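Local coordinates for protein 2-methyl-aconitate isomerase (Shewanella oneidensis, PDB 5K87) that catalyses the cis-trans isomerisation of 2-methyl-aconitate, by base-catalysed proton abstraction and rotation about C2-C3, during propionate breakdown in the 2-methylcitrate cycle, at residues Y236-I245 with F286-S296; S82-F93 with T138-T149. The protein carries 1 engineered substitution. All coordinates share one frame; numbering follows the deposited sequence. Where two conformers were deposited one is given.

Contact 1 of 2, residues Y236-I245 with F286-S296; sequences YTGTELQDDI and FVAPPKSYASS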
# COMPACT_ATOMS: atom_id res chain seq x y z
N TYR A 236 -24.78 2.68 -14.74
CA TYR A 236 -23.76 1.64 -14.71
C TYR A 236 -24.34 0.30 -15.15
O TYR A 236 -25.56 0.15 -15.23
CB TYR A 236 -23.14 1.52 -13.31
CG TYR A 236 -22.33 2.74 -12.91
CD1 TYR A 236 -21.26 3.16 -13.67
CD2 TYR A 236 -22.65 3.45 -11.76
CE1 TYR A 236 -20.51 4.28 -13.31
CE2 TYR A 236 -21.92 4.57 -11.40
CZ TYR A 236 -20.86 4.98 -12.18
OH TYR A 236 -20.13 6.09 -11.81
N THR A 237 -23.47 -0.67 -15.42
CA THR A 237 -23.92 -2.00 -15.82
C THR A 237 -23.68 -3.04 -14.74
O THR A 237 -24.25 -4.12 -14.79
CB THR A 237 -23.19 -2.47 -17.07
OG1 THR A 237 -21.80 -2.64 -16.76
CG2 THR A 237 -23.33 -1.46 -18.19
N GLY A 238 -22.84 -2.71 -13.76
CA GLY A 238 -22.46 -3.67 -12.74
C GLY A 238 -21.14 -4.36 -13.01
O GLY A 238 -20.63 -5.08 -12.16
N THR A 239 -20.58 -4.14 -14.20
CA THR A 239 -19.30 -4.76 -14.55
C THR A 239 -18.10 -3.83 -14.32
O THR A 239 -16.97 -4.18 -14.64
CB THR A 239 -19.26 -5.23 -16.02
OG1 THR A 239 -19.34 -4.09 -16.88
CG2 THR A 239 -20.39 -6.21 -16.31
N GLU A 240 -18.36 -2.65 -13.77
CA GLU A 240 -17.33 -1.64 -13.61
C GLU A 240 -16.16 -2.11 -12.75
O GLU A 240 -16.34 -2.89 -11.80
CB GLU A 240 -17.91 -0.36 -13.01
CG GLU A 240 -18.78 0.45 -13.98
CD GLU A 240 -20.14 -0.16 -14.25
OE1 GLU A 240 -20.62 -0.98 -13.43
OE2 GLU A 240 -20.75 0.20 -15.28
N LEU A 241 -14.98 -1.64 -13.10
CA LEU A 241 -13.77 -1.86 -12.32
C LEU A 241 -13.36 -0.56 -11.63
O LEU A 241 -13.94 0.49 -11.90
CB LEU A 241 -12.65 -2.38 -13.21
CG LEU A 241 -12.96 -3.70 -13.92
CD1 LEU A 241 -11.77 -4.15 -14.75
CD2 LEU A 241 -13.37 -4.76 -12.91
N GLN A 242 -12.37 -0.61 -10.75
CA GLN A 242 -12.00 0.57 -9.98
C GLN A 242 -11.69 1.77 -10.87
O GLN A 242 -12.09 2.89 -10.55
CB GLN A 242 -10.84 0.30 -9.05
CG GLN A 242 -11.21 -0.53 -7.85
CD GLN A 242 -10.06 -0.63 -6.89
OE1 GLN A 242 -8.94 -0.95 -7.28
NE2 GLN A 242 -10.32 -0.29 -5.63
N ASP A 243 -11.00 1.55 -11.98
CA ASP A 243 -10.59 2.66 -12.85
C ASP A 243 -11.77 3.35 -13.53
O ASP A 243 -11.62 4.47 -14.04
CB ASP A 243 -9.56 2.21 -13.89
CG ASP A 243 -8.23 1.83 -13.27
OD1 ASP A 243 -7.93 2.32 -12.16
OD2 ASP A 243 -7.48 1.05 -13.89
N ASP A 244 -12.93 2.71 -13.54
CA ASP A 244 -14.13 3.31 -14.12
C ASP A 244 -14.77 4.32 -13.18
O ASP A 244 -15.57 5.16 -13.61
CB ASP A 244 -15.15 2.24 -14.47
CG ASP A 244 -14.67 1.31 -15.55
OD1 ASP A 244 -14.07 1.79 -16.54
OD2 ASP A 244 -14.89 0.09 -15.41
N ILE A 245 -14.44 4.24 -11.89
CA ILE A 245 -15.11 5.06 -10.88
C ILE A 245 -14.17 5.89 -10.02
O ILE A 245 -14.47 7.05 -9.71
CB ILE A 245 -16.05 4.18 -10.00
CG1 ILE A 245 -17.25 3.73 -10.84
CG2 ILE A 245 -16.52 4.93 -8.76
CD1 ILE A 245 -18.19 2.75 -10.16
N PHE A 286 -24.02 -1.14 -5.55
CA PHE A 286 -24.94 -1.24 -6.67
C PHE A 286 -24.95 -2.64 -7.26
O PHE A 286 -23.93 -3.35 -7.23
CB PHE A 286 -24.75 -0.13 -7.72
CG PHE A 286 -23.37 -0.03 -8.32
CD1 PHE A 286 -22.36 0.68 -7.68
CD2 PHE A 286 -23.10 -0.58 -9.56
CE1 PHE A 286 -21.11 0.81 -8.26
CE2 PHE A 286 -21.85 -0.45 -10.14
CZ PHE A 286 -20.85 0.24 -9.48
N VAL A 287 -26.12 -3.05 -7.76
CA VAL A 287 -26.35 -4.44 -8.15
C VAL A 287 -26.88 -4.53 -9.57
O VAL A 287 -27.47 -3.58 -10.09
CB VAL A 287 -27.35 -5.14 -7.19
CG1 VAL A 287 -26.89 -5.01 -5.75
CG2 VAL A 287 -28.77 -4.58 -7.34
N ALA A 288 -26.69 -5.69 -10.19
CA ALA A 288 -27.21 -5.93 -11.53
C ALA A 288 -27.33 -7.43 -11.77
O ALA A 288 -26.68 -8.22 -11.09
CB ALA A 288 -26.30 -5.31 -12.57
N PRO A 289 -28.17 -7.83 -12.74
CA PRO A 289 -28.21 -9.25 -13.12
C PRO A 289 -26.87 -9.69 -13.71
O PRO A 289 -26.05 -8.85 -14.07
CB PRO A 289 -29.31 -9.29 -14.19
CG PRO A 289 -30.16 -8.09 -13.93
CD PRO A 289 -29.20 -7.04 -13.45
N PRO A 290 -26.64 -11.01 -13.80
CA PRO A 290 -25.39 -11.53 -14.35
C PRO A 290 -25.06 -10.95 -15.71
O PRO A 290 -25.94 -10.77 -16.57
CB PRO A 290 -25.68 -13.03 -14.49
CG PRO A 290 -26.66 -13.30 -13.42
CD PRO A 290 -27.54 -12.09 -13.36
N LYS A 291 -23.78 -10.66 -15.90
CA LYS A 291 -23.26 -10.19 -17.17
C LYS A 291 -21.78 -10.53 -17.17
O LYS A 291 -21.12 -10.43 -16.14
CB LYS A 291 -23.50 -8.68 -17.33
CG LYS A 291 -23.17 -8.14 -18.71
CD LYS A 291 -23.51 -6.66 -18.82
CE LYS A 291 -23.36 -6.17 -20.26
NZ LYS A 291 -23.62 -4.71 -20.41
N SER A 292 -21.27 -10.95 -18.32
CA SER A 292 -19.87 -11.33 -18.45
C SER A 292 -18.96 -10.11 -18.36
O SER A 292 -19.32 -9.03 -18.83
CB SER A 292 -19.64 -12.06 -19.77
OG SER A 292 -18.30 -12.47 -19.91
N TYR A 293 -17.79 -10.28 -17.76
CA TYR A 293 -16.80 -9.21 -17.71
C TYR A 293 -15.41 -9.75 -17.39
O TYR A 293 -15.27 -10.84 -16.83
CB TYR A 293 -17.17 -8.14 -16.68
CG TYR A 293 -17.19 -8.64 -15.25
CD1 TYR A 293 -18.30 -9.31 -14.74
CD2 TYR A 293 -16.10 -8.43 -14.39
CE1 TYR A 293 -18.33 -9.77 -13.44
CE2 TYR A 293 -16.13 -8.90 -13.08
CZ TYR A 293 -17.25 -9.56 -12.62
OH TYR A 293 -17.31 -10.03 -11.32
N ALA A 294 -14.40 -8.99 -17.75
CA ALA A 294 -13.03 -9.27 -17.34
C ALA A 294 -12.82 -8.67 -15.96
O ALA A 294 -13.11 -7.50 -15.74
CB ALA A 294 -12.03 -8.69 -18.33
N SER A 295 -12.34 -9.49 -15.03
CA SER A 295 -12.05 -9.01 -13.68
C SER A 295 -10.76 -8.21 -13.70
O SER A 295 -10.06 -8.13 -14.72
CB SER A 295 -11.89 -10.17 -12.73
OG SER A 295 -10.64 -10.80 -12.93
N SER A 296 -10.42 -7.63 -12.56
CA SER A 296 -9.21 -6.83 -12.43
C SER A 296 -7.93 -7.63 -12.65
O SER A 296 -6.88 -7.06 -12.90
CB SER A 296 -9.17 -6.17 -11.06
OG SER A 296 -9.19 -7.16 -10.05
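I245 CD1 comes to within 3.7 Å of F286 CZ, the two side chains meeting from opposite sides. The ring gets there because CG of F286 sits between the backbone N and carbonyl carbon (chi1 58°). Y236 contributes a second aromatic, its plane within 24° of that of F286 but slid so far that the rings barely overlap; CD2 of Y236 lies over one face. At the rim, E240 OE1 lies in the ring plane, 3.6 Å from F286 CE2, where the weakly positive C-H edge suits a carboxylate oxygen. The E240 chain folds back at chi2 (74°), and each oxygen takes one backbone N-H through its syn lone pair: T237 N to OE2, G238 N to OE1. This buried acid fixes the turn from within, and T237 OG1 tightens it by accepting from T239 N as an ST turn. Glycine is needed at 238, since any CB would clash with A288 CB and the preceding carbonyl.

Farther along, T239 CB rests on Y293 CB at 3.6 Å, while its CG2 lies against the extended aliphatic chain of K291. L241 brings CD1 to 3.7 Å from A294 O. The Y293 hydroxyl bonds H357 O. No hydrogen bond crosses between the segments; they meet through van der Waals packing and the carboxylate-to-ring-edge contact, while R311 of strand 308-314 joins both, bonding E240 O and making a cation-pi contact with Y293. The ST turn leads into a short helical turn near 242-245 and packs on the end of strand 283-288, in the second half of the diaminopimelate epimerase-like fold.

Contact 2 of 2, residues S82-F93 with T138-T149; sequences SSKANHDVDYLF and TVRIWQANIGKT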
# COMPACT_ATOMS: atom_id res chain seq x y z
N SER A 82 -12.44 -13.40 26.05
CA SER A 82 -13.83 -13.01 26.19
C SER A 82 -14.38 -13.31 27.58
O SER A 82 -14.01 -14.30 28.21
CB SER A 82 -14.69 -13.72 25.16
OG SER A 82 -16.01 -13.20 25.18
N SER A 83 -15.28 -12.44 28.04
CA SER A 83 -16.08 -12.71 29.24
C SER A 83 -17.52 -13.04 28.89
O SER A 83 -18.38 -13.11 29.78
CB SER A 83 -16.05 -11.50 30.18
OG SER A 83 -14.76 -11.32 30.74
N LYS A 84 -17.80 -13.24 27.61
CA LYS A 84 -19.14 -13.58 27.16
C LYS A 84 -19.32 -15.09 27.22
O LYS A 84 -18.44 -15.85 26.83
CB LYS A 84 -19.37 -13.09 25.73
CG LYS A 84 -19.33 -11.58 25.57
CD LYS A 84 -20.63 -10.93 26.02
CE LYS A 84 -21.81 -11.44 25.21
NZ LYS A 84 -23.08 -10.77 25.60
N ALA A 85 -20.48 -15.53 27.71
CA ALA A 85 -20.79 -16.95 27.70
C ALA A 85 -20.69 -17.51 26.28
O ALA A 85 -21.17 -16.90 25.33
CB ALA A 85 -22.18 -17.20 28.27
N ASN A 86 -20.04 -18.66 26.17
CA ASN A 86 -19.95 -19.41 24.92
C ASN A 86 -19.19 -18.68 23.82
O ASN A 86 -19.43 -18.91 22.63
CB ASN A 86 -21.35 -19.81 24.43
CG ASN A 86 -22.17 -20.49 25.52
OD1 ASN A 86 -21.71 -21.43 26.16
ND2 ASN A 86 -23.37 -19.98 25.74
N HIS A 87 -18.27 -17.80 24.22
CA HIS A 87 -17.35 -17.18 23.27
C HIS A 87 -15.93 -17.34 23.76
O HIS A 87 -15.68 -17.44 24.96
CB HIS A 87 -17.67 -15.70 23.05
CG HIS A 87 -18.99 -15.48 22.38
ND1 HIS A 87 -20.19 -15.62 23.04
CD2 HIS A 87 -19.30 -15.15 21.10
CE1 HIS A 87 -21.18 -15.38 22.20
NE2 HIS A 87 -20.67 -15.09 21.02
N ASP A 88 -14.99 -17.37 22.82
CA ASP A 88 -13.59 -17.54 23.15
C ASP A 88 -12.79 -16.24 23.17
O ASP A 88 -11.92 -16.03 24.02
CB ASP A 88 -12.95 -18.50 22.16
CG ASP A 88 -13.62 -19.84 22.15
OD1 ASP A 88 -13.58 -20.51 23.21
OD2 ASP A 88 -14.19 -20.25 21.12
N VAL A 89 -13.07 -15.36 22.22
CA VAL A 89 -12.22 -14.20 22.04
C VAL A 89 -13.09 -13.00 21.70
O VAL A 89 -14.09 -13.15 20.99
CB VAL A 89 -11.16 -14.47 20.92
CG1 VAL A 89 -11.83 -14.79 19.59
CG2 VAL A 89 -10.17 -13.31 20.79
N ASP A 90 -12.74 -11.83 22.22
CA ASP A 90 -13.39 -10.58 21.86
C ASP A 90 -12.58 -9.87 20.77
O ASP A 90 -11.35 -9.77 20.85
CB ASP A 90 -13.48 -9.63 23.05
CG ASP A 90 -14.53 -10.04 24.06
OD1 ASP A 90 -15.26 -11.01 23.83
OD2 ASP A 90 -14.61 -9.34 25.10
N TYR A 91 -13.30 -9.34 19.79
CA TYR A 91 -12.70 -8.78 18.58
C TYR A 91 -13.18 -7.34 18.38
O TYR A 91 -14.38 -7.09 18.22
CB TYR A 91 -13.12 -9.67 17.41
CG TYR A 91 -12.95 -9.17 15.98
CD1 TYR A 91 -12.00 -8.22 15.63
CD2 TYR A 91 -13.77 -9.68 14.98
CE1 TYR A 91 -11.87 -7.80 14.31
CE2 TYR A 91 -13.64 -9.26 13.66
CZ TYR A 91 -12.69 -8.32 13.34
OH TYR A 91 -12.55 -7.89 12.04
N LEU A 92 -12.23 -6.40 18.41
CA LEU A 92 -12.49 -5.01 18.02
C LEU A 92 -11.77 -4.69 16.73
O LEU A 92 -10.57 -4.96 16.59
CB LEU A 92 -12.04 -4.03 19.10
CG LEU A 92 -12.95 -3.89 20.32
CD1 LEU A 92 -12.25 -3.04 21.38
CD2 LEU A 92 -14.28 -3.27 19.93
N PHE A 93 -12.51 -4.12 15.78
CA PHE A 93 -11.96 -3.67 14.52
C PHE A 93 -11.94 -2.16 14.47
O PHE A 93 -12.97 -1.51 14.72
CB PHE A 93 -12.80 -4.20 13.36
CG PHE A 93 -12.42 -3.61 12.04
CD1 PHE A 93 -11.16 -3.83 11.52
CD2 PHE A 93 -13.31 -2.83 11.32
CE1 PHE A 93 -10.78 -3.28 10.30
CE2 PHE A 93 -12.93 -2.29 10.10
CZ PHE A 93 -11.66 -2.51 9.60
N THR A 138 -12.85 -24.68 16.25
CA THR A 138 -13.97 -23.78 16.03
C THR A 138 -13.88 -22.62 17.02
O THR A 138 -14.11 -22.77 18.22
CB THR A 138 -15.30 -24.54 16.18
OG1 THR A 138 -15.41 -25.48 15.10
CG2 THR A 138 -16.48 -23.60 16.13
N VAL A 139 -13.50 -21.46 16.50
CA VAL A 139 -13.29 -20.28 17.33
C VAL A 139 -14.58 -19.47 17.37
O VAL A 139 -15.09 -19.04 16.32
CB VAL A 139 -12.14 -19.40 16.79
CG1 VAL A 139 -11.93 -18.20 17.70
CG2 VAL A 139 -10.86 -20.21 16.69
N ARG A 140 -15.09 -19.25 18.57
CA ARG A 140 -16.32 -18.50 18.77
C ARG A 140 -15.95 -17.06 19.09
O ARG A 140 -15.44 -16.75 20.17
CB ARG A 140 -17.15 -19.13 19.89
CG ARG A 140 -17.48 -20.61 19.64
CD ARG A 140 -17.92 -21.34 20.91
NE ARG A 140 -16.87 -21.31 21.92
CZ ARG A 140 -17.03 -21.67 23.19
NH1 ARG A 140 -18.21 -22.09 23.62
NH2 ARG A 140 -16.01 -21.59 24.03
N ILE A 141 -16.17 -16.18 18.12
CA ILE A 141 -15.72 -14.80 18.23
C ILE A 141 -16.86 -13.90 18.65
O ILE A 141 -17.94 -13.93 18.05
CB ILE A 141 -15.17 -14.30 16.87
CG1 ILE A 141 -14.01 -15.17 16.40
CG2 ILE A 141 -14.72 -12.86 16.99
CD1 ILE A 141 -13.70 -15.03 14.92
N TRP A 142 -16.64 -13.09 19.68
CA TRP A 142 -17.56 -12.03 20.03
C TRP A 142 -17.09 -10.77 19.32
O TRP A 142 -16.03 -10.21 19.62
CB TRP A 142 -17.59 -11.81 21.54
CG TRP A 142 -18.48 -10.67 21.97
CD1 TRP A 142 -18.10 -9.51 22.57
CD2 TRP A 142 -19.91 -10.60 21.82
NE1 TRP A 142 -19.20 -8.71 22.81
CE2 TRP A 142 -20.31 -9.36 22.35
CE3 TRP A 142 -20.87 -11.46 21.29
CZ2 TRP A 142 -21.65 -8.96 22.38
CZ3 TRP A 142 -22.21 -11.06 21.30
CH2 TRP A 142 -22.58 -9.82 21.85
N GLN A 143 -17.88 -10.35 18.33
CA GLN A 143 -17.60 -9.14 17.58
C GLN A 143 -18.07 -7.99 18.45
O GLN A 143 -19.27 -7.74 18.58
CB GLN A 143 -18.32 -9.17 16.23
CG GLN A 143 -17.51 -8.53 15.11
CD GLN A 143 -17.10 -7.11 15.46
OE1 GLN A 143 -17.88 -6.36 16.04
NE2 GLN A 143 -15.86 -6.75 15.14
N ALA A 144 -17.12 -7.30 19.08
CA ALA A 144 -17.44 -6.32 20.09
C ALA A 144 -17.81 -4.94 19.54
O ALA A 144 -18.36 -4.13 20.29
CB ALA A 144 -16.29 -6.21 21.10
N ASN A 145 -17.53 -4.68 18.27
CA ASN A 145 -18.01 -3.44 17.66
C ASN A 145 -19.53 -3.44 17.53
O ASN A 145 -20.17 -2.41 17.76
CB ASN A 145 -17.43 -3.23 16.26
CG ASN A 145 -15.92 -3.17 16.23
OD1 ASN A 145 -15.25 -4.20 16.12
ND2 ASN A 145 -15.36 -1.96 16.31
N ILE A 146 -20.08 -4.57 17.12
CA ILE A 146 -21.49 -4.66 16.74
C ILE A 146 -22.30 -5.62 17.62
O ILE A 146 -23.53 -5.72 17.47
CB ILE A 146 -21.66 -5.05 15.25
CG1 ILE A 146 -21.16 -6.47 15.00
CG2 ILE A 146 -20.93 -4.05 14.36
CD1 ILE A 146 -21.39 -6.97 13.58
N GLY A 147 -21.65 -6.31 18.54
CA GLY A 147 -22.35 -7.19 19.47
C GLY A 147 -22.96 -8.41 18.79
O GLY A 147 -24.16 -8.69 18.96
N LYS A 148 -22.15 -9.13 18.02
CA LYS A 148 -22.62 -10.30 17.27
C LYS A 148 -21.63 -11.45 17.40
O LYS A 148 -20.43 -11.23 17.61
CB LYS A 148 -22.77 -9.96 15.78
CG LYS A 148 -23.91 -9.02 15.45
CD LYS A 148 -25.25 -9.68 15.70
CE LYS A 148 -26.41 -8.81 15.24
NZ LYS A 148 -27.72 -9.43 15.59
N THR A 149 -22.12 -12.68 17.26
CA THR A 149 -21.28 -13.87 17.26
C THR A 149 -20.83 -14.20 15.84
O THR A 149 -21.64 -14.20 14.90
CB THR A 149 -22.05 -15.08 17.79
OG1 THR A 149 -22.46 -14.82 19.14
CG2 THR A 149 -21.19 -16.35 17.74
O HOH W 1 -19.07 -22.93 26.17
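Strands 89-93 and 138-143 run parallel, V89 opposite I141 and Y91 opposite Q143, with Y91 N bonding W142 O at 2.9 Å and A144 N bonding Y91 O.

Just before strand 89-96, D88 is gripped side-on by R140 of strand 135-143, NH2 to OD1 at 2.8 Å and NE to OD2 at 3.0 Å, both from above the carboxylate plane; R140 N reaches the anti lone pair of OD2. With an alanine in place of R140, the buried D88 carboxylate would probably lose its two-nitrogen grip and its nearest countercharge.

W142 CG is anti to the backbone N (chi1 177°), putting one face of the indole against the doubly bent K84 chain, with CE 3.6 Å from the six-membered ring centroid and NZ in cation-pi contact; K148 N lies over the opposite face. The indole edge meets the face of H87, whose NE2 bonds T149 OG1 (2.6 Å).

Beyond the end of strand 135-143, the N145 amide continues the pairing with F93: OD1 accepts from F93 N (2.8 Å) and Q143 NE2, while ND2 donates to F93 O. Y91 OH bonds the carbonyl of C109, the probable proton donor/acceptor, so this parallel pair borders the active site of a diaminopimelate epimerase-like domain.

How the contacts relate
From the N terminus the chain first reaches 82-93, then makes a 44-residue excursion through helix 113-122 before 138-149 closes contact 2. Only later does 236-245 begin contact 1, whose intervening 40 residues include helix 249-266 and return along strand 283-288 to 286-296. The two loops thus follow in series, neither nesting nor crossing. Their centres are about 35 Å apart, on opposite sides of the chain's centre, and their nearest atoms about 15 Å apart, so they do not touch. Contact 2 ties neighbouring parallel strands together beside C109; contact 1 fits a loop to a strand end, with the F286 side chain about 9 Å from that of substrate-binding H319.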